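Local coordinates for tailspike protein (Siphovirus 9NA, PDB 3RIQ), which probably recognises Salmonella lipopolysaccharide as the phage receptor and cleaves its O-antigen chains as an endorhamnosidase, through the right-handed beta-helices of its trimeric receptor-binding domain, at residues Leu69-Leu74 and Ala146-Asn151; Thr93-Asp98 and Leu118-Lys123; Val220-Asn225 and Ala260-Leu265; Asn370-Val375 and Ala396-Ser401. All blocks are in the same frame, centred on the assembly; numbering follows the deposited sequence.

Interaction 1: Leu69-Leu74 and Ala146-Asn151; sequences LNWNNL and ATLRVN
Leu69, Trp71, Arg149 and Asn151 join strands 67-72 and 146-151 through alternating parallel backbone hydrogen bonds, the segment axes 4.7 Å apart at closest approach and 22° from parallel. Leu69 N donates to Thr147 O and Trp71 N to Arg149 O, while Arg149 N and Asn151 N return bonds to Leu69 O and Trp71 O; all four N-H...O angles are 168° or more.

Apolar contacts occupy the face of Leu69, Trp71, Leu148 and Val150. Leu148 CD1 sits over one indole face, 3.6 Å from the centroid of the Trp71 five-membered ring, a CH-pi contact, and also meets Leu69 CG at 3.9 Å.

Amides meet on the other face. Asn72 ND2 donates a short but bent hydrogen bond to Asn151 OD1 at 2.9 Å, on a lone pair, with the two amide planes 24° apart; Asn70 ND2 adds a weak bond of 3.4 Å to Asn151 OD1. Water 1 links Asn70 ND2 to Arg149 NH1, and water 2 joins Trp71 O, Asn151 O and Leu74 N where the strands part.

Strands 46-49 and 166-171 continue the parallel stacking beyond the two segments. Met85 of strand 79-87 touches Leu148, whereas Arg149 turns to Thr171 and Glu194.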
loop_
_atom_site.group_PDB
_atom_site.type_symbol
_atom_site.label_atom_id
_atom_site.label_comp_id
_atom_site.label_asym_id
_atom_site.label_seq_id
_atom_site.Cartn_x
_atom_site.Cartn_y
_atom_site.Cartn_z
ATOM N N LEU A 69 21.423 -28.173 -18.959
ATOM C CA LEU A 69 20.528 -29.006 -19.792
ATOM C C LEU A 69 19.789 -28.028 -20.737
ATOM O O LEU A 69 19.032 -27.156 -20.274
ATOM C CB LEU A 69 19.550 -29.764 -18.877
ATOM C CG LEU A 69 18.421 -30.566 -19.560
ATOM C CD1 LEU A 69 19.002 -31.635 -20.542
ATOM C CD2 LEU A 69 17.586 -31.265 -18.478
ATOM N N ASN A 70 20.021 -28.140 -22.045
ATOM C CA ASN A 70 19.392 -27.238 -23.059
ATOM C C ASN A 70 18.085 -27.797 -23.579
ATOM O O ASN A 70 18.006 -28.974 -23.995
ATOM C CB ASN A 70 20.339 -27.058 -24.260
ATOM C CG ASN A 70 21.666 -26.472 -23.873
ATOM O OD1 ASN A 70 22.693 -27.180 -23.755
ATOM N ND2 ASN A 70 21.680 -25.175 -23.698
ATOM N N TRP A 71 17.048 -26.959 -23.575
ATOM C CA TRP A 71 15.753 -27.296 -24.162
ATOM C C TRP A 71 15.518 -26.409 -25.368
ATOM O O TRP A 71 15.372 -25.169 -25.244
ATOM C CB TRP A 71 14.640 -27.124 -23.136
ATOM C CG TRP A 71 14.527 -28.260 -22.140
ATOM C CD1 TRP A 71 15.426 -29.302 -21.913
ATOM C CD2 TRP A 71 13.440 -28.469 -21.248
ATOM N NE1 TRP A 71 14.921 -30.136 -20.923
ATOM C CE2 TRP A 71 13.714 -29.643 -20.500
ATOM C CE3 TRP A 71 12.238 -27.761 -20.993
ATOM C CZ2 TRP A 71 12.833 -30.118 -19.480
ATOM C CZ3 TRP A 71 11.374 -28.238 -20.014
ATOM C CH2 TRP A 71 11.675 -29.414 -19.264
ATOM N N ASN A 72 15.459 -27.050 -26.537
ATOM C CA ASN A 72 15.416 -26.341 -27.835
ATOM C C ASN A 72 14.124 -26.663 -28.567
ATOM O O ASN A 72 13.561 -27.743 -28.399
ATOM C CB ASN A 72 16.602 -26.788 -28.697
ATOM C CG ASN A 72 17.918 -26.538 -28.019
ATOM O OD1 ASN A 72 18.862 -27.342 -28.101
ATOM N ND2 ASN A 72 18.020 -25.413 -27.383
ATOM N N ASN A 73 13.649 -25.718 -29.359
ATOM C CA ASN A 73 12.442 -25.885 -30.176
ATOM C C ASN A 73 11.201 -26.305 -29.397
ATOM O O ASN A 73 10.386 -27.068 -29.883
ATOM C CB ASN A 73 12.708 -26.869 -31.331
ATOM C CG ASN A 73 13.870 -26.425 -32.185
ATOM O OD1 ASN A 73 13.958 -25.256 -32.569
ATOM N ND2 ASN A 73 14.742 -27.351 -32.527
ATOM N N LEU A 74 11.024 -25.755 -28.212
ATOM C CA LEU A 74 9.806 -26.031 -27.484
ATOM C C LEU A 74 8.726 -25.166 -28.073
ATOM O O LEU A 74 8.933 -23.961 -28.226
ATOM C CB LEU A 74 10.019 -25.703 -25.977
ATOM C CG LEU A 74 8.865 -26.060 -25.045
ATOM C CD1 LEU A 74 8.527 -27.569 -25.172
ATOM C CD2 LEU A 74 9.225 -25.713 -23.555
ATOM N N ALA A 146 22.863 -27.065 -11.229
ATOM C CA ALA A 146 22.048 -27.567 -12.340
ATOM C C ALA A 146 21.243 -26.409 -12.925
ATOM O O ALA A 146 20.350 -25.856 -12.249
ATOM C CB ALA A 146 21.094 -28.656 -11.817
ATOM N N THR A 147 21.518 -26.081 -14.188
ATOM C CA THR A 147 20.791 -25.013 -14.888
ATOM C C THR A 147 20.031 -25.563 -16.079
ATOM O O THR A 147 20.614 -26.253 -16.949
ATOM C CB THR A 147 21.802 -23.929 -15.366
ATOM O OG1 THR A 147 22.531 -23.465 -14.224
ATOM C CG2 THR A 147 21.103 -22.745 -16.011
ATOM N N LEU A 148 18.743 -25.229 -16.142
ATOM C CA LEU A 148 17.936 -25.481 -17.346
ATOM C C LEU A 148 18.070 -24.242 -18.217
ATOM O O LEU A 148 17.758 -23.140 -17.766
ATOM C CB LEU A 148 16.447 -25.670 -16.951
ATOM C CG LEU A 148 15.578 -26.196 -18.132
ATOM C CD1 LEU A 148 15.989 -27.636 -18.531
ATOM C CD2 LEU A 148 14.095 -26.082 -17.778
ATOM N N ARG A 149 18.488 -24.421 -19.472
ATOM C CA ARG A 149 18.559 -23.320 -20.425
ATOM C C ARG A 149 17.527 -23.575 -21.509
ATOM O O ARG A 149 17.660 -24.538 -22.298
ATOM C CB ARG A 149 19.957 -23.207 -21.024
ATOM C CG ARG A 149 20.144 -21.946 -21.880
ATOM C CD ARG A 149 21.530 -21.845 -22.468
ATOM N NE ARG A 149 21.840 -20.434 -22.733
ATOM C CZ ARG A 149 23.054 -19.986 -23.037
ATOM N NH1 ARG A 149 24.054 -20.860 -23.221
ATOM N NH2 ARG A 149 23.266 -18.674 -23.181
ATOM N N VAL A 150 16.492 -22.733 -21.542
ATOM C CA VAL A 150 15.426 -22.819 -22.553
ATOM C C VAL A 150 15.790 -21.803 -23.637
ATOM O O VAL A 150 15.874 -20.602 -23.345
ATOM C CB VAL A 150 14.058 -22.524 -21.932
ATOM C CG1 VAL A 150 12.976 -22.430 -22.998
ATOM C CG2 VAL A 150 13.711 -23.563 -20.875
ATOM N N ASN A 151 16.037 -22.284 -24.862
ATOM C CA ASN A 151 16.535 -21.414 -25.925
ATOM C C ASN A 151 15.470 -21.069 -26.956
ATOM O O ASN A 151 14.798 -21.965 -27.494
ATOM C CB ASN A 151 17.683 -22.137 -26.637
ATOM C CG ASN A 151 18.881 -22.435 -25.708
ATOM O OD1 ASN A 151 19.347 -23.602 -25.574
ATOM N ND2 ASN A 151 19.378 -21.412 -25.089
HETATM O O HOH W 1 23.938 -23.710 -23.532
HETATM O O HOH W 2 12.995 -24.057 -26.620
HETATM O O HOH W 3 15.061 -23.293 -29.847
#

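Interaction 2: Thr93-Asp98 and Leu118-Lys123; sequences TVYRFD and LDKGYK
Tyr122, Lys120 and Thr93 have the largest areas buried here. Although Tyr122 CB points away from segment 93-98, chi1 at 63° turns CG back, and the ring lies alongside Val94, whose CG1 rests over one face 3.8 Å from the ring centroid. The backbones pair through a single antiparallel bridge, a hydrogen-bonded pair: Val94 N donates to Tyr122 O at 2.8 Å, and Tyr122 N to Val94 O at 3.2 Å.

Lys120 crosses one face of the Tyr95 ring. Its CE stands over the centre, 3.6 Å from the Tyr95 centroid, and Lys120 NZ, 4.5 Å from that centroid, makes an off-centre cation-pi contact. Thr93 OG1 donates to Lys120 O at 2.9 Å, on a lone pair. Gly121 has a positive phi (74°); a CB here would run into Thr93 OG1 and Val94 O, and its absence lets Gly121 CA come within 3.1 Å of Val94 O.

Both loops belong to the excursion between strands 79-87 and 146-151, which their contact holds together beside the beta-helix. Arg96 NE donates to Tyr122 OH over 2.9 Å at 170°. Asp130 and Asp128 balance the buried guanidinium charge through NH1 and NH2; Arg96 NE and Asp128, which also bonds Tyr122 OH, together probably fix that hydroxyl's rotation.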
loop_
_atom_site.group_PDB
_atom_site.type_symbol
_atom_site.label_atom_id
_atom_site.label_comp_id
_atom_site.label_asym_id
_atom_site.label_seq_id
_atom_site.Cartn_x
_atom_site.Cartn_y
_atom_site.Cartn_z
ATOM N N THR A 93 29.478 -23.983 -0.027
ATOM C CA THR A 93 28.801 -22.693 0.029
ATOM C C THR A 93 29.326 -21.851 1.160
ATOM O O THR A 93 29.789 -22.381 2.183
ATOM C CB THR A 93 27.262 -22.800 0.172
ATOM O OG1 THR A 93 26.911 -23.383 1.451
ATOM C CG2 THR A 93 26.676 -23.627 -0.992
ATOM N N VAL A 94 29.274 -20.533 0.972
ATOM C CA VAL A 94 29.524 -19.564 2.074
ATOM C C VAL A 94 28.205 -19.235 2.791
ATOM O O VAL A 94 27.180 -19.051 2.121
ATOM C CB VAL A 94 30.267 -18.281 1.554
ATOM C CG1 VAL A 94 29.439 -17.482 0.507
ATOM C CG2 VAL A 94 30.633 -17.361 2.726
ATOM N N TYR A 95 28.212 -19.251 4.128
ATOM C CA TYR A 95 27.015 -19.003 4.920
ATOM C C TYR A 95 27.271 -17.828 5.838
ATOM O O TYR A 95 28.038 -17.933 6.805
ATOM C CB TYR A 95 26.635 -20.253 5.713
ATOM C CG TYR A 95 25.305 -20.095 6.438
ATOM C CD1 TYR A 95 24.131 -19.885 5.719
ATOM C CD2 TYR A 95 25.222 -20.175 7.820
ATOM C CE1 TYR A 95 22.919 -19.719 6.370
ATOM C CE2 TYR A 95 23.984 -20.036 8.501
ATOM C CZ TYR A 95 22.837 -19.796 7.746
ATOM O OH TYR A 95 21.619 -19.656 8.355
ATOM N N ARG A 96 26.657 -16.691 5.524
ATOM C CA ARG A 96 27.071 -15.416 6.167
ATOM C C ARG A 96 26.267 -15.046 7.426
ATOM O O ARG A 96 26.170 -13.866 7.758
ATOM C CB ARG A 96 26.952 -14.266 5.141
ATOM C CG ARG A 96 27.962 -14.351 3.980
ATOM C CD ARG A 96 27.828 -13.187 3.021
ATOM N NE ARG A 96 28.891 -13.167 2.009
ATOM C CZ ARG A 96 30.149 -12.762 2.226
ATOM N NH1 ARG A 96 30.523 -12.315 3.430
ATOM N NH2 ARG A 96 31.042 -12.792 1.243
ATOM N N PHE A 97 25.688 -16.041 8.103
ATOM C CA PHE A 97 24.769 -15.793 9.226
ATOM C C PHE A 97 25.106 -16.629 10.447
ATOM O O PHE A 97 25.625 -17.734 10.346
ATOM C CB PHE A 97 23.298 -15.984 8.782
ATOM C CG PHE A 97 22.967 -15.152 7.575
ATOM C CD1 PHE A 97 22.574 -13.809 7.715
ATOM C CD2 PHE A 97 23.168 -15.672 6.280
ATOM C CE1 PHE A 97 22.350 -13.005 6.599
ATOM C CE2 PHE A 97 22.955 -14.890 5.160
ATOM C CZ PHE A 97 22.546 -13.532 5.322
ATOM N N ASP A 98 24.816 -16.077 11.616
ATOM C CA ASP A 98 25.058 -16.796 12.870
ATOM C C ASP A 98 23.794 -17.529 13.317
ATOM O O ASP A 98 22.771 -17.551 12.599
ATOM C CB ASP A 98 25.604 -15.853 13.972
ATOM C CG ASP A 98 24.599 -14.762 14.422
ATOM O OD1 ASP A 98 23.362 -14.888 14.192
ATOM O OD2 ASP A 98 25.076 -13.785 15.056
ATOM N N LEU A 118 23.714 -28.644 0.711
ATOM C CA LEU A 118 22.632 -28.603 -0.286
ATOM C C LEU A 118 21.492 -27.664 0.112
ATOM O O LEU A 118 20.587 -27.400 -0.697
ATOM C CB LEU A 118 22.037 -30.009 -0.468
ATOM C CG LEU A 118 22.851 -31.051 -1.253
ATOM C CD1 LEU A 118 22.159 -32.405 -1.268
ATOM C CD2 LEU A 118 23.057 -30.542 -2.649
ATOM N N ASP A 119 21.487 -27.211 1.362
ATOM C CA ASP A 119 20.294 -26.523 1.905
ATOM C C ASP A 119 20.385 -24.998 1.984
ATOM O O ASP A 119 19.350 -24.329 1.981
ATOM C CB ASP A 119 19.880 -27.098 3.278
ATOM C CG ASP A 119 20.967 -26.912 4.360
ATOM O OD1 ASP A 119 22.168 -26.983 4.031
ATOM O OD2 ASP A 119 20.632 -26.677 5.553
ATOM N N LYS A 120 21.592 -24.448 2.131
ATOM C CA LYS A 120 21.702 -23.005 2.417
ATOM C C LYS A 120 23.111 -22.516 2.067
ATOM O O LYS A 120 24.036 -23.328 1.822
ATOM C CB LYS A 120 21.378 -22.699 3.899
ATOM C CG LYS A 120 22.399 -23.214 4.871
ATOM C CD LYS A 120 21.830 -23.205 6.286
ATOM C CE LYS A 120 22.928 -23.386 7.313
ATOM N NZ LYS A 120 22.341 -23.743 8.654
ATOM N N GLY A 121 23.292 -21.203 2.111
ATOM C CA GLY A 121 24.516 -20.580 1.603
ATOM C C GLY A 121 24.536 -20.584 0.085
ATOM O O GLY A 121 23.689 -21.195 -0.553
ATOM N N TYR A 122 25.498 -19.870 -0.477
ATOM C CA TYR A 122 25.689 -19.845 -1.943
ATOM C C TYR A 122 27.158 -20.052 -2.288
ATOM O O TYR A 122 28.039 -19.886 -1.435
ATOM C CB TYR A 122 25.144 -18.521 -2.539
ATOM C CG TYR A 122 25.873 -17.291 -2.046
ATOM C CD1 TYR A 122 27.060 -16.871 -2.663
ATOM C CD2 TYR A 122 25.365 -16.538 -0.969
ATOM C CE1 TYR A 122 27.757 -15.724 -2.213
ATOM C CE2 TYR A 122 26.060 -15.409 -0.493
ATOM C CZ TYR A 122 27.252 -15.010 -1.119
ATOM O OH TYR A 122 27.916 -13.894 -0.662
ATOM N N LYS A 123 27.431 -20.399 -3.540
ATOM C CA LYS A 123 28.822 -20.645 -3.947
ATOM C C LYS A 123 29.675 -19.361 -3.918
ATOM O O LYS A 123 29.305 -18.343 -4.477
ATOM C CB LYS A 123 28.920 -21.312 -5.325
ATOM C CG LYS A 123 28.214 -20.583 -6.448
ATOM C CD LYS A 123 29.051 -20.586 -7.733
ATOM C CE LYS A 123 28.176 -20.172 -8.889
ATOM N NZ LYS A 123 28.929 -20.171 -10.204
#

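Interaction 3: Val220-Asn225 and Ala260-Leu265; sequences VLFIRN and ARNYRL
Asn262 packs tightly against Phe222 and Asn225, gripping the main chain where strand 220-223 ends. With CG anti to its carbonyl carbon (chi1 -55°), the amide is carried toward these two residues. Asn262 OD1 accepts from Asn225 N at 2.9 Å, the N-H...O angle 160° and the donor above the amide carbonyl plane; the same oxygen lies 3.2 Å from Phe222 CB. Asn262 ND2 makes a weak bond to Phe222 O at 3.0 Å. On either side of this amide in sequence, Arg224 N donates to Ala260 O, from above the carbonyl plane, and Tyr263 N to Asn225 O, in the carbonyl plane. Arg224 CA approaches Arg261 O to 3.0 Å.

The apolar fringe is the looser part. Leu265 CD1 stands over one face of Phe222, 4.1 Å from the ring centroid and offset toward the rim, and Ile223 CG2 meets Ala260 CB at 3.8 Å. No open solvent side exists among the touching residues, all of which are buried. The arginine side chains find partners elsewhere, Arg224 at Thr199 and Arg261 at Asp285 and Glu254.

The Asn262 amide thus ties the turn at the end of strand 220-223 to the loop before strand 266-273, within the right-handed parallel beta-helix.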
loop_
_atom_site.group_PDB
_atom_site.type_symbol
_atom_site.label_atom_id
_atom_site.label_comp_id
_atom_site.label_asym_id
_atom_site.label_seq_id
_atom_site.Cartn_x
_atom_site.Cartn_y
_atom_site.Cartn_z
ATOM N N VAL A 220 15.844 -12.752 -9.526
ATOM C CA VAL A 220 15.440 -12.648 -10.932
ATOM C C VAL A 220 16.332 -11.619 -11.562
ATOM O O VAL A 220 16.573 -10.555 -10.963
ATOM C CB VAL A 220 13.944 -12.234 -11.100
ATOM C CG1 VAL A 220 13.560 -12.293 -12.573
ATOM C CG2 VAL A 220 13.011 -13.121 -10.241
ATOM N N LEU A 221 16.817 -11.925 -12.784
ATOM C CA LEU A 221 17.757 -11.054 -13.497
ATOM C C LEU A 221 17.268 -10.817 -14.929
ATOM O O LEU A 221 16.912 -11.784 -15.641
ATOM C CB LEU A 221 19.141 -11.722 -13.518
ATOM C CG LEU A 221 20.222 -10.973 -14.316
ATOM C CD1 LEU A 221 20.575 -9.671 -13.620
ATOM C CD2 LEU A 221 21.443 -11.828 -14.454
ATOM N N PHE A 222 17.189 -9.549 -15.325
ATOM C CA PHE A 222 16.773 -9.139 -16.693
ATOM C C PHE A 222 17.955 -8.597 -17.504
ATOM O O PHE A 222 18.718 -7.763 -17.002
ATOM C CB PHE A 222 15.699 -8.046 -16.639
ATOM C CG PHE A 222 14.399 -8.515 -16.044
ATOM C CD1 PHE A 222 13.378 -9.018 -16.853
ATOM C CD2 PHE A 222 14.223 -8.545 -14.657
ATOM C CE1 PHE A 222 12.182 -9.504 -16.302
ATOM C CE2 PHE A 222 13.021 -9.025 -14.108
ATOM C CZ PHE A 222 12.020 -9.513 -14.923
ATOM N N ILE A 223 18.105 -9.105 -18.737
ATOM C CA ILE A 223 19.135 -8.659 -19.665
ATOM C C ILE A 223 18.478 -8.298 -20.998
ATOM O O ILE A 223 17.870 -9.166 -21.645
ATOM C CB ILE A 223 20.173 -9.810 -19.869
ATOM C CG1 ILE A 223 20.969 -10.024 -18.588
ATOM C CG2 ILE A 223 21.100 -9.546 -21.086
ATOM C CD1 ILE A 223 21.708 -11.402 -18.523
ATOM N N ARG A 224 18.575 -7.020 -21.383
ATOM C CA ARG A 224 18.006 -6.522 -22.661
ATOM C C ARG A 224 16.523 -6.886 -22.812
ATOM O O ARG A 224 16.095 -7.445 -23.856
ATOM C CB ARG A 224 18.834 -6.961 -23.910
ATOM C CG ARG A 224 18.608 -6.033 -25.093
ATOM C CD ARG A 224 19.498 -6.408 -26.315
ATOM N NE ARG A 224 19.175 -5.503 -27.443
ATOM C CZ ARG A 224 19.697 -4.287 -27.618
ATOM N NH1 ARG A 224 20.639 -3.817 -26.793
ATOM N NH2 ARG A 224 19.327 -3.543 -28.674
ATOM N N ASN A 225 15.751 -6.597 -21.754
ATOM C CA ASN A 225 14.281 -6.719 -21.792
ATOM C C ASN A 225 13.639 -5.333 -21.820
ATOM O O ASN A 225 14.144 -4.395 -21.178
ATOM C CB ASN A 225 13.736 -7.533 -20.595
ATOM C CG ASN A 225 13.799 -9.044 -20.827
ATOM O OD1 ASN A 225 12.761 -9.736 -20.730
ATOM N ND2 ASN A 225 14.995 -9.576 -21.131
ATOM N N ALA A 260 22.982 -4.574 -22.302
ATOM C CA ALA A 260 22.207 -5.571 -21.585
ATOM C C ALA A 260 21.150 -4.915 -20.690
ATOM O O ALA A 260 20.591 -5.543 -19.785
ATOM C CB ALA A 260 23.176 -6.411 -20.712
ATOM N N ARG A 261 20.929 -3.629 -20.913
ATOM C CA ARG A 261 20.047 -2.800 -20.085
ATOM C C ARG A 261 18.575 -3.152 -20.296
ATOM O O ARG A 261 18.242 -4.041 -21.076
ATOM C CB ARG A 261 20.314 -1.334 -20.395
ATOM C CG ARG A 261 21.752 -0.906 -20.020
ATOM C CD ARG A 261 21.989 0.505 -20.529
ATOM N NE ARG A 261 23.311 1.060 -20.193
ATOM C CZ ARG A 261 24.414 0.918 -20.930
ATOM N NH1 ARG A 261 24.399 0.196 -22.059
ATOM N NH2 ARG A 261 25.541 1.514 -20.543
ATOM N N ASN A 262 17.685 -2.462 -19.585
ATOM C CA ASN A 262 16.268 -2.829 -19.532
ATOM C C ASN A 262 15.376 -1.622 -19.368
ATOM O O ASN A 262 15.785 -0.650 -18.738
ATOM C CB ASN A 262 16.005 -3.807 -18.372
ATOM C CG ASN A 262 16.888 -5.026 -18.446
ATOM O OD1 ASN A 262 16.503 -6.039 -19.046
ATOM N ND2 ASN A 262 18.096 -4.944 -17.840
ATOM N N TYR A 263 14.147 -1.733 -19.881
ATOM C CA TYR A 263 13.198 -0.630 -19.964
ATOM C C TYR A 263 11.794 -1.057 -19.663
ATOM O O TYR A 263 11.399 -2.200 -19.957
ATOM C CB TYR A 263 13.178 -0.023 -21.402
ATOM C CG TYR A 263 14.441 0.735 -21.751
ATOM C CD1 TYR A 263 14.522 2.122 -21.572
ATOM C CD2 TYR A 263 15.565 0.071 -22.253
ATOM C CE1 TYR A 263 15.690 2.824 -21.853
ATOM C CE2 TYR A 263 16.731 0.764 -22.557
ATOM C CZ TYR A 263 16.785 2.152 -22.347
ATOM O OH TYR A 263 17.920 2.839 -22.625
ATOM N N ARG A 264 11.031 -0.148 -19.055
ATOM C CA ARG A 264 9.577 -0.306 -19.005
ATOM C C ARG A 264 9.056 -1.613 -18.380
ATOM O O ARG A 264 8.164 -2.290 -18.926
ATOM C CB ARG A 264 8.974 -0.059 -20.413
ATOM C CG ARG A 264 9.163 1.414 -20.811
ATOM C CD ARG A 264 8.569 1.749 -22.175
ATOM N NE ARG A 264 9.195 1.055 -23.298
ATOM C CZ ARG A 264 9.108 1.458 -24.571
ATOM N NH1 ARG A 264 8.386 2.532 -24.887
ATOM N NH2 ARG A 264 9.725 0.777 -25.526
ATOM N N LEU A 265 9.662 -1.998 -17.256
ATOM C CA LEU A 265 9.214 -3.188 -16.519
ATOM C C LEU A 265 8.400 -2.749 -15.301
ATOM O O LEU A 265 8.429 -1.557 -14.902
ATOM C CB LEU A 265 10.430 -4.020 -16.067
ATOM C CG LEU A 265 11.285 -4.534 -17.245
ATOM C CD1 LEU A 265 12.579 -5.186 -16.721
ATOM C CD2 LEU A 265 10.512 -5.553 -18.109
#

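Interaction 4: Asn370-Val375 and Ala396-Ser401; sequences NLNQIV and AVYAPS
Strands 374-376 and 397-399 run parallel, with CA atoms of Ile374 and Val397, and of Val375 and Tyr398, 4.8 Å apart. Tyr398 N donates a straight bond to Ile374 O, 2.8 Å at 171°, whereas Ile374 N reaches Ala396 O only weakly. Val375 CA also approaches Tyr398 O to 3.2 Å in a CA-H...O contact.

Among the side chains, Asn372 and Tyr398 meet most closely. Asn372 ND2 lies 3.5 Å from Tyr398 CB and 3.6 Å from Tyr398 CG, at the root of the ring, with the amide and ring planes 14° apart. The other end of this amide, OD1, accepts from Tyr395 N. Gln373 CB rests 3.4 Å from Ala396 O before the chain bends at chi2 (-76°), turning CD away from segment 396-401; OE1 accepts from Ala364 N. Ile374 CB and Val397 CG2, on the opposite face from Val375 and Tyr398, touch at 4.4 Å, and Ile374 packs on toward Ile359 and Ile385.

Such parallel pairing of strands from successive turns, with aliphatic side chains stacked inside, is characteristic of a right-handed beta-helix.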
loop_
_atom_site.group_PDB
_atom_site.type_symbol
_atom_site.label_atom_id
_atom_site.label_comp_id
_atom_site.label_asym_id
_atom_site.label_seq_id
_atom_site.Cartn_x
_atom_site.Cartn_y
_atom_site.Cartn_z
ATOM N N ASN A 370 28.849 6.720 7.767
ATOM C CA ASN A 370 28.597 8.114 7.407
ATOM C C ASN A 370 27.787 8.308 6.143
ATOM O O ASN A 370 27.917 9.318 5.442
ATOM C CB ASN A 370 29.894 8.932 7.373
ATOM C CG ASN A 370 30.032 9.804 8.585
ATOM O OD1 ASN A 370 29.071 10.485 8.983
ATOM N ND2 ASN A 370 31.215 9.801 9.190
ATOM N N LEU A 371 26.915 7.348 5.889
ATOM C CA LEU A 371 26.030 7.392 4.741
ATOM C C LEU A 371 24.667 7.973 5.146
ATOM O O LEU A 371 24.267 7.889 6.281
ATOM C CB LEU A 371 25.851 5.974 4.154
ATOM C CG LEU A 371 27.151 5.303 3.721
ATOM C CD1 LEU A 371 26.794 3.911 3.177
ATOM C CD2 LEU A 371 27.878 6.138 2.678
ATOM N N ASN A 372 23.983 8.566 4.183
ATOM C CA ASN A 372 22.669 9.168 4.400
ATOM C C ASN A 372 21.517 8.157 4.347
ATOM O O ASN A 372 21.664 7.068 3.798
ATOM C CB ASN A 372 22.483 10.294 3.385
ATOM C CG ASN A 372 23.585 11.315 3.464
ATOM O OD1 ASN A 372 23.911 11.792 4.546
ATOM N ND2 ASN A 372 24.166 11.637 2.354
ATOM N N GLN A 373 20.383 8.488 4.963
ATOM C CA GLN A 373 19.240 7.569 4.955
ATOM C C GLN A 373 18.603 7.494 3.582
ATOM O O GLN A 373 18.357 6.414 3.100
ATOM C CB GLN A 373 18.182 7.950 6.009
ATOM C CG GLN A 373 18.776 8.030 7.424
ATOM C CD GLN A 373 19.040 6.688 8.044
ATOM O OE1 GLN A 373 18.148 5.851 8.130
ATOM N NE2 GLN A 373 20.259 6.486 8.510
ATOM N N ILE A 374 18.342 8.643 2.975
ATOM C CA ILE A 374 17.739 8.748 1.648
ATOM C C ILE A 374 18.610 9.707 0.850
ATOM O O ILE A 374 18.977 10.789 1.342
ATOM C CB ILE A 374 16.289 9.272 1.739
ATOM C CG1 ILE A 374 15.393 8.222 2.397
ATOM C CG2 ILE A 374 15.701 9.615 0.327
ATOM C CD1 ILE A 374 13.921 8.640 2.552
ATOM N N VAL A 375 18.981 9.281 -0.350
ATOM C CA VAL A 375 19.779 10.099 -1.273
ATOM C C VAL A 375 19.100 10.187 -2.625
ATOM O O VAL A 375 18.641 9.153 -3.161
ATOM C CB VAL A 375 21.195 9.485 -1.515
ATOM C CG1 VAL A 375 21.940 10.261 -2.607
ATOM C CG2 VAL A 375 22.008 9.459 -0.204
ATOM N N ALA A 396 18.902 12.782 6.997
ATOM C CA ALA A 396 17.700 11.987 6.734
ATOM C C ALA A 396 17.359 11.972 5.241
ATOM O O ALA A 396 17.073 10.901 4.669
ATOM C CB ALA A 396 16.519 12.531 7.537
ATOM N N VAL A 397 17.378 13.162 4.623
ATOM C CA VAL A 397 17.161 13.308 3.189
ATOM C C VAL A 397 18.251 14.184 2.608
ATOM O O VAL A 397 18.332 15.401 2.917
ATOM C CB VAL A 397 15.768 13.900 2.846
ATOM C CG1 VAL A 397 15.579 14.007 1.329
ATOM C CG2 VAL A 397 14.649 13.011 3.444
ATOM N N TYR A 398 19.063 13.578 1.732
ATOM C CA TYR A 398 20.118 14.313 1.044
ATOM C C TYR A 398 19.751 14.301 -0.436
ATOM O O TYR A 398 19.968 13.316 -1.149
ATOM C CB TYR A 398 21.496 13.685 1.290
ATOM C CG TYR A 398 22.628 14.516 0.722
ATOM C CD1 TYR A 398 23.203 15.524 1.480
ATOM C CD2 TYR A 398 23.125 14.303 -0.579
ATOM C CE1 TYR A 398 24.243 16.301 0.973
ATOM C CE2 TYR A 398 24.154 15.073 -1.086
ATOM C CZ TYR A 398 24.698 16.083 -0.307
ATOM O OH TYR A 398 25.734 16.868 -0.779
ATOM N N ALA A 399 19.168 15.403 -0.886
ATOM C CA ALA A 399 18.561 15.457 -2.226
ATOM C C ALA A 399 18.669 16.898 -2.760
ATOM O O ALA A 399 17.664 17.556 -3.013
ATOM C CB ALA A 399 17.102 14.962 -2.156
ATOM N N PRO A 400 19.906 17.369 -2.966
ATOM C CA PRO A 400 20.128 18.809 -3.152
ATOM C C PRO A 400 19.339 19.446 -4.286
ATOM O O PRO A 400 18.973 20.611 -4.189
ATOM C CB PRO A 400 21.623 18.899 -3.469
ATOM C CG PRO A 400 22.204 17.650 -2.997
ATOM C CD PRO A 400 21.172 16.612 -2.900
ATOM N N SER A 401 19.108 18.695 -5.367
ATOM C CA SER A 401 18.436 19.231 -6.542
ATOM C C SER A 401 16.973 18.821 -6.630
ATOM O O SER A 401 16.301 19.119 -7.617
ATOM C CB SER A 401 19.157 18.765 -7.801
ATOM O OG SER A 401 20.461 19.305 -7.825
#

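Interactions 1, 3 and 4 follow one another along the chain and sample successive parts of the beta-helix: centres are about 20 Å apart for 1 and 3, about 27 Å for 3 and 4, and about 45 Å for 1 and 4. Interaction 2 differs, lying within the long excursion that interaction 1 closes between residues 74 and 146. Its nearest atoms remain about 8 Å from interaction 1 and about 12 Å from interaction 3, so it touches neither directly; Tyr95 and Lys120 instead meet Tyr214 of strand 211-214. A glycerol bound at Arg149 of interaction 1 probably comes from the crystallisation liquor and by itself identifies no receptor site.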